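Local coordinates for pyruvate kinase (Cryptosporidium parvum, PDB 4DRS), which probably catalyses the final step of glycolysis, transferring the phosphoryl group of phosphoenolpyruvate to ADP to give pyruvate and ATP, at residues A[127-138]-A[146-157]. Residues are numbered along the deposited sequence; the frame is centred on the assembly and turned at random.
Sequences ELKAGQTLKITT and SECISCSYSLLP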
loop_
_atom_site.group_PDB
_atom_site.type_symbol
_atom_site.label_atom_id
_atom_site.label_comp_id
_atom_site.label_asym_id
_atom_site.label_seq_id
_atom_site.Cartn_x
_atom_site.Cartn_y
_atom_site.Cartn_z
ATOM N N GLU A 127 -27.963 -23.025 -50.698
ATOM C CA GLU A 127 -28.380 -21.711 -50.203
ATOM C C GLU A 127 -29.899 -21.626 -50.079
ATOM O O GLU A 127 -30.626 -22.358 -50.756
ATOM C CB GLU A 127 -27.900 -20.605 -51.148
ATOM C CG GLU A 127 -26.419 -20.647 -51.487
ATOM C CD GLU A 127 -25.989 -19.484 -52.362
ATOM O OE1 GLU A 127 -26.540 -19.331 -53.476
ATOM O OE2 GLU A 127 -25.093 -18.724 -51.938
ATOM N N LEU A 128 -30.372 -20.718 -49.226
ATOM C CA LEU A 128 -31.809 -20.517 -49.027
ATOM C C LEU A 128 -32.223 -19.048 -49.124
ATOM O O LEU A 128 -31.420 -18.145 -48.875
ATOM C CB LEU A 128 -32.267 -21.116 -47.688
ATOM C CG LEU A 128 -32.088 -22.620 -47.430
ATOM C CD1 LEU A 128 -32.736 -23.000 -46.113
ATOM C CD2 LEU A 128 -32.664 -23.477 -48.546
ATOM N N LYS A 129 -33.484 -18.829 -49.494
ATOM C CA LYS A 129 -34.051 -17.491 -49.640
ATOM C C LYS A 129 -35.226 -17.293 -48.680
ATOM O O LYS A 129 -36.051 -18.192 -48.504
ATOM C CB LYS A 129 -34.493 -17.259 -51.091
ATOM C CG LYS A 129 -34.836 -15.816 -51.433
ATOM C CD LYS A 129 -35.359 -15.693 -52.855
ATOM C CE LYS A 129 -35.755 -14.259 -53.173
ATOM N NZ LYS A 129 -36.305 -14.132 -54.551
ATOM N N ALA A 130 -35.290 -16.112 -48.065
ATOM C CA ALA A 130 -36.360 -15.758 -47.131
ATOM C C ALA A 130 -37.746 -15.894 -47.758
ATOM O O ALA A 130 -37.946 -15.531 -48.919
ATOM C CB ALA A 130 -36.154 -14.345 -46.606
ATOM N N GLY A 131 -38.691 -16.426 -46.987
ATOM C CA GLY A 131 -40.062 -16.614 -47.459
ATOM C C GLY A 131 -40.433 -18.060 -47.735
ATOM O O GLY A 131 -41.576 -18.466 -47.506
ATOM N N GLN A 132 -39.471 -18.836 -48.235
ATOM C CA GLN A 132 -39.681 -20.257 -48.516
ATOM C C GLN A 132 -39.892 -21.042 -47.221
ATOM O O GLN A 132 -39.389 -20.655 -46.161
ATOM C CB GLN A 132 -38.507 -20.839 -49.320
ATOM C CG GLN A 132 -37.267 -21.164 -48.497
ATOM C CD GLN A 132 -36.161 -21.804 -49.313
ATOM O OE1 GLN A 132 -35.470 -21.134 -50.082
ATOM N NE2 GLN A 132 -35.977 -23.107 -49.134
ATOM N N THR A 133 -40.645 -22.135 -47.309
ATOM C CA THR A 133 -40.889 -22.987 -46.147
ATOM C C THR A 133 -39.943 -24.188 -46.157
ATOM O O THR A 133 -40.074 -25.091 -46.989
ATOM C CB THR A 133 -42.362 -23.453 -46.047
ATOM O OG1 THR A 133 -42.662 -24.357 -47.117
ATOM C CG2 THR A 133 -43.321 -22.264 -46.092
ATOM N N LEU A 134 -38.983 -24.177 -45.234
ATOM C CA LEU A 134 -38.001 -25.251 -45.117
ATOM C C LEU A 134 -38.442 -26.316 -44.118
ATOM O O LEU A 134 -38.798 -26.005 -42.980
ATOM C CB LEU A 134 -36.629 -24.694 -44.717
ATOM C CG LEU A 134 -35.515 -25.703 -44.415
ATOM C CD1 LEU A 134 -34.907 -26.274 -45.691
ATOM C CD2 LEU A 134 -34.443 -25.072 -43.542
ATOM N N LYS A 135 -38.410 -27.569 -44.560
ATOM C CA LYS A 135 -38.723 -28.715 -43.713
ATOM C C LYS A 135 -37.443 -29.253 -43.071
ATOM O O LYS A 135 -36.371 -29.210 -43.681
ATOM C CB LYS A 135 -39.406 -29.805 -44.543
ATOM C CG LYS A 135 -39.954 -30.979 -43.745
ATOM C CD LYS A 135 -40.551 -32.030 -44.668
ATOM C CE LYS A 135 -40.993 -33.263 -43.896
ATOM N NZ LYS A 135 -41.574 -34.296 -44.797
ATOM N N ILE A 136 -37.560 -29.740 -41.838
ATOM C CA ILE A 136 -36.434 -30.341 -41.124
ATOM C C ILE A 136 -36.868 -31.667 -40.500
ATOM O O ILE A 136 -37.608 -31.685 -39.516
ATOM C CB ILE A 136 -35.859 -29.395 -40.037
ATOM C CG1 ILE A 136 -35.482 -28.032 -40.634
ATOM C CG2 ILE A 136 -34.642 -30.024 -39.367
ATOM C CD1 ILE A 136 -35.230 -26.943 -39.612
ATOM N N THR A 137 -36.413 -32.772 -41.088
ATOM C CA THR A 137 -36.738 -34.112 -40.591
ATOM C C THR A 137 -35.738 -34.573 -39.528
ATOM O O THR A 137 -34.620 -34.059 -39.461
ATOM C CB THR A 137 -36.827 -35.147 -41.741
ATOM O OG1 THR A 137 -37.136 -36.443 -41.210
ATOM C CG2 THR A 137 -35.519 -35.215 -42.529
ATOM N N THR A 138 -36.154 -35.528 -38.698
ATOM C CA THR A 138 -35.282 -36.115 -37.675
ATOM C C THR A 138 -34.659 -37.427 -38.162
ATOM O O THR A 138 -33.860 -38.052 -37.457
ATOM C CB THR A 138 -36.022 -36.346 -36.338
ATOM O OG1 THR A 138 -37.133 -37.227 -36.542
ATOM C CG2 THR A 138 -36.517 -35.028 -35.761
ATOM N N SER A 146 -32.785 -28.446 -50.827
ATOM C CA SER A 146 -33.068 -27.045 -50.520
ATOM C C SER A 146 -34.438 -26.870 -49.861
ATOM O O SER A 146 -34.832 -25.754 -49.510
ATOM C CB SER A 146 -32.999 -26.211 -51.804
ATOM O OG SER A 146 -33.115 -24.826 -51.532
ATOM N N GLU A 147 -35.156 -27.978 -49.693
ATOM C CA GLU A 147 -36.528 -27.949 -49.191
ATOM C C GLU A 147 -36.690 -28.750 -47.899
ATOM O O GLU A 147 -37.471 -28.369 -47.024
ATOM C CB GLU A 147 -37.492 -28.470 -50.264
ATOM C CG GLU A 147 -37.386 -27.747 -51.604
ATOM C CD GLU A 147 -37.840 -28.600 -52.775
ATOM O OE1 GLU A 147 -39.033 -28.972 -52.820
ATOM O OE2 GLU A 147 -37.003 -28.888 -53.657
ATOM N N CYS A 148 -35.953 -29.853 -47.783
ATOM C CA CYS A 148 -36.026 -30.718 -46.605
ATOM C C CYS A 148 -34.644 -31.189 -46.155
ATOM O O CYS A 148 -34.082 -32.129 -46.724
ATOM C CB CYS A 148 -36.944 -31.916 -46.879
ATOM S SG CYS A 148 -37.041 -33.119 -45.532
ATOM N N ILE A 149 -34.101 -30.525 -45.134
ATOM C CA ILE A 149 -32.817 -30.919 -44.542
ATOM C C ILE A 149 -33.005 -31.878 -43.363
ATOM O O ILE A 149 -34.131 -32.115 -42.912
ATOM C CB ILE A 149 -31.956 -29.704 -44.108
ATOM C CG1 ILE A 149 -32.685 -28.854 -43.057
ATOM C CG2 ILE A 149 -31.547 -28.872 -45.318
ATOM C CD1 ILE A 149 -31.772 -27.969 -42.233
ATOM N N SER A 150 -31.896 -32.419 -42.871
ATOM C CA SER A 150 -31.923 -33.400 -41.795
ATOM C C SER A 150 -31.448 -32.810 -40.468
ATOM O O SER A 150 -30.871 -31.720 -40.431
ATOM C CB SER A 150 -31.076 -34.614 -42.176
ATOM O OG SER A 150 -31.329 -35.692 -41.298
ATOM N N CYS A 151 -31.693 -33.545 -39.385
ATOM C CA CYS A 151 -31.368 -33.101 -38.034
ATOM C C CYS A 151 -30.977 -34.293 -37.158
ATOM O O CYS A 151 -31.602 -35.356 -37.228
ATOM C CB CYS A 151 -32.567 -32.364 -37.432
ATOM S SG CYS A 151 -32.342 -31.701 -35.766
ATOM N N SER A 152 -29.949 -34.108 -36.335
ATOM C CA SER A 152 -29.446 -35.171 -35.465
ATOM C C SER A 152 -30.277 -35.347 -34.194
ATOM O O SER A 152 -30.226 -36.394 -33.551
ATOM C CB SER A 152 -27.988 -34.903 -35.095
ATOM O OG SER A 152 -27.858 -33.649 -34.454
ATOM N N TYR A 153 -31.043 -34.316 -33.846
ATOM C CA TYR A 153 -31.811 -34.282 -32.604
ATOM C C TYR A 153 -33.224 -34.838 -32.827
ATOM O O TYR A 153 -34.100 -34.149 -33.351
ATOM C CB TYR A 153 -31.823 -32.839 -32.073
ATOM C CG TYR A 153 -32.500 -32.607 -30.737
ATOM C CD1 TYR A 153 -32.247 -33.428 -29.639
ATOM C CD2 TYR A 153 -33.367 -31.527 -30.565
ATOM C CE1 TYR A 153 -32.866 -33.199 -28.418
ATOM C CE2 TYR A 153 -33.987 -31.287 -29.351
ATOM C CZ TYR A 153 -33.737 -32.124 -28.283
ATOM O OH TYR A 153 -34.354 -31.880 -27.079
ATOM N N SER A 154 -33.434 -36.093 -32.433
ATOM C CA SER A 154 -34.705 -36.785 -32.688
ATOM C C SER A 154 -35.866 -36.267 -31.832
ATOM O O SER A 154 -37.035 -36.486 -32.160
ATOM C CB SER A 154 -34.551 -38.300 -32.520
ATOM O OG SER A 154 -34.436 -38.661 -31.157
ATOM N N LEU A 155 -35.531 -35.584 -30.738
ATOM C CA LEU A 155 -36.526 -34.961 -29.866
ATOM C C LEU A 155 -36.846 -33.512 -30.264
ATOM O O LEU A 155 -37.448 -32.767 -29.483
ATOM C CB LEU A 155 -36.076 -35.029 -28.402
ATOM C CG LEU A 155 -36.321 -36.315 -27.605
ATOM C CD1 LEU A 155 -35.500 -36.309 -26.322
ATOM C CD2 LEU A 155 -37.798 -36.509 -27.291
ATOM N N LEU A 156 -36.455 -33.125 -31.479
ATOM C CA LEU A 156 -36.725 -31.776 -31.997
ATOM C C LEU A 156 -38.212 -31.386 -32.001
ATOM O O LEU A 156 -38.548 -30.291 -31.540
ATOM C CB LEU A 156 -36.109 -31.573 -33.390
ATOM C CG LEU A 156 -36.324 -30.217 -34.075
ATOM C CD1 LEU A 156 -35.665 -29.085 -33.299
ATOM C CD2 LEU A 156 -35.813 -30.249 -35.506
ATOM N N PRO A 157 -39.103 -32.270 -32.514
ATOM C CA PRO A 157 -40.530 -31.907 -32.553
ATOM C C PRO A 157 -41.128 -31.612 -31.173
ATOM O O PRO A 157 -41.996 -30.747 -31.049
ATOM C CB PRO A 157 -41.197 -33.147 -33.170
ATOM C CG PRO A 157 -40.217 -34.258 -32.973
ATOM C CD PRO A 157 -38.874 -33.608 -33.095
#
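The amide of Q132 meets the backbone of S146 through NE2, which makes a weak, bent bond to S146 O (2.9 Å). Its other end is held within its own segment: OE1 accepts K129 N from above the carbonyl plane, which ties the amide to the type II turn K129–Q132 and limits its rotation. The second flat group, the Y153 ring, carries on one face, toward the rim, the L155–L156 peptide, with L156 N 3.5 Å above the plane; its hydroxyl is bonded to H209 and S159.

Between these ends strands 133-137 and 148-150 run parallel, showing how an edge strand is added to a sheet by alternating backbone bonds. K135 gives its N to E147 O (2.8 Å, 165° at the hydrogen) and takes I149 N on its O, while T137 N returns to I149 O. The sheet belongs to the small β-domain inserted between strand 105-109 and helix 215-226 of the TIM barrel, the B domain that in pyruvate kinases closes over the active site.

The two faces of the strand pair are filled differently. On one, I136 and I149 lie side by side, CG1 to CG1 3.8 Å; I149 CG1 sits between backbone N and carbonyl carbon (chi1 60°), and from there its CD1 also meets L134 CD2. I136 CG2 rests on C151 CB and, crosswise, on L156 CD2 (4.0 Å). On the other face C148 SG lies against K135 CD (3.8 Å) and T137 CG2. Farther along, the T138 methyl CG2 reaches P157 CD (3.8 Å), while OG1 bonds D183 O.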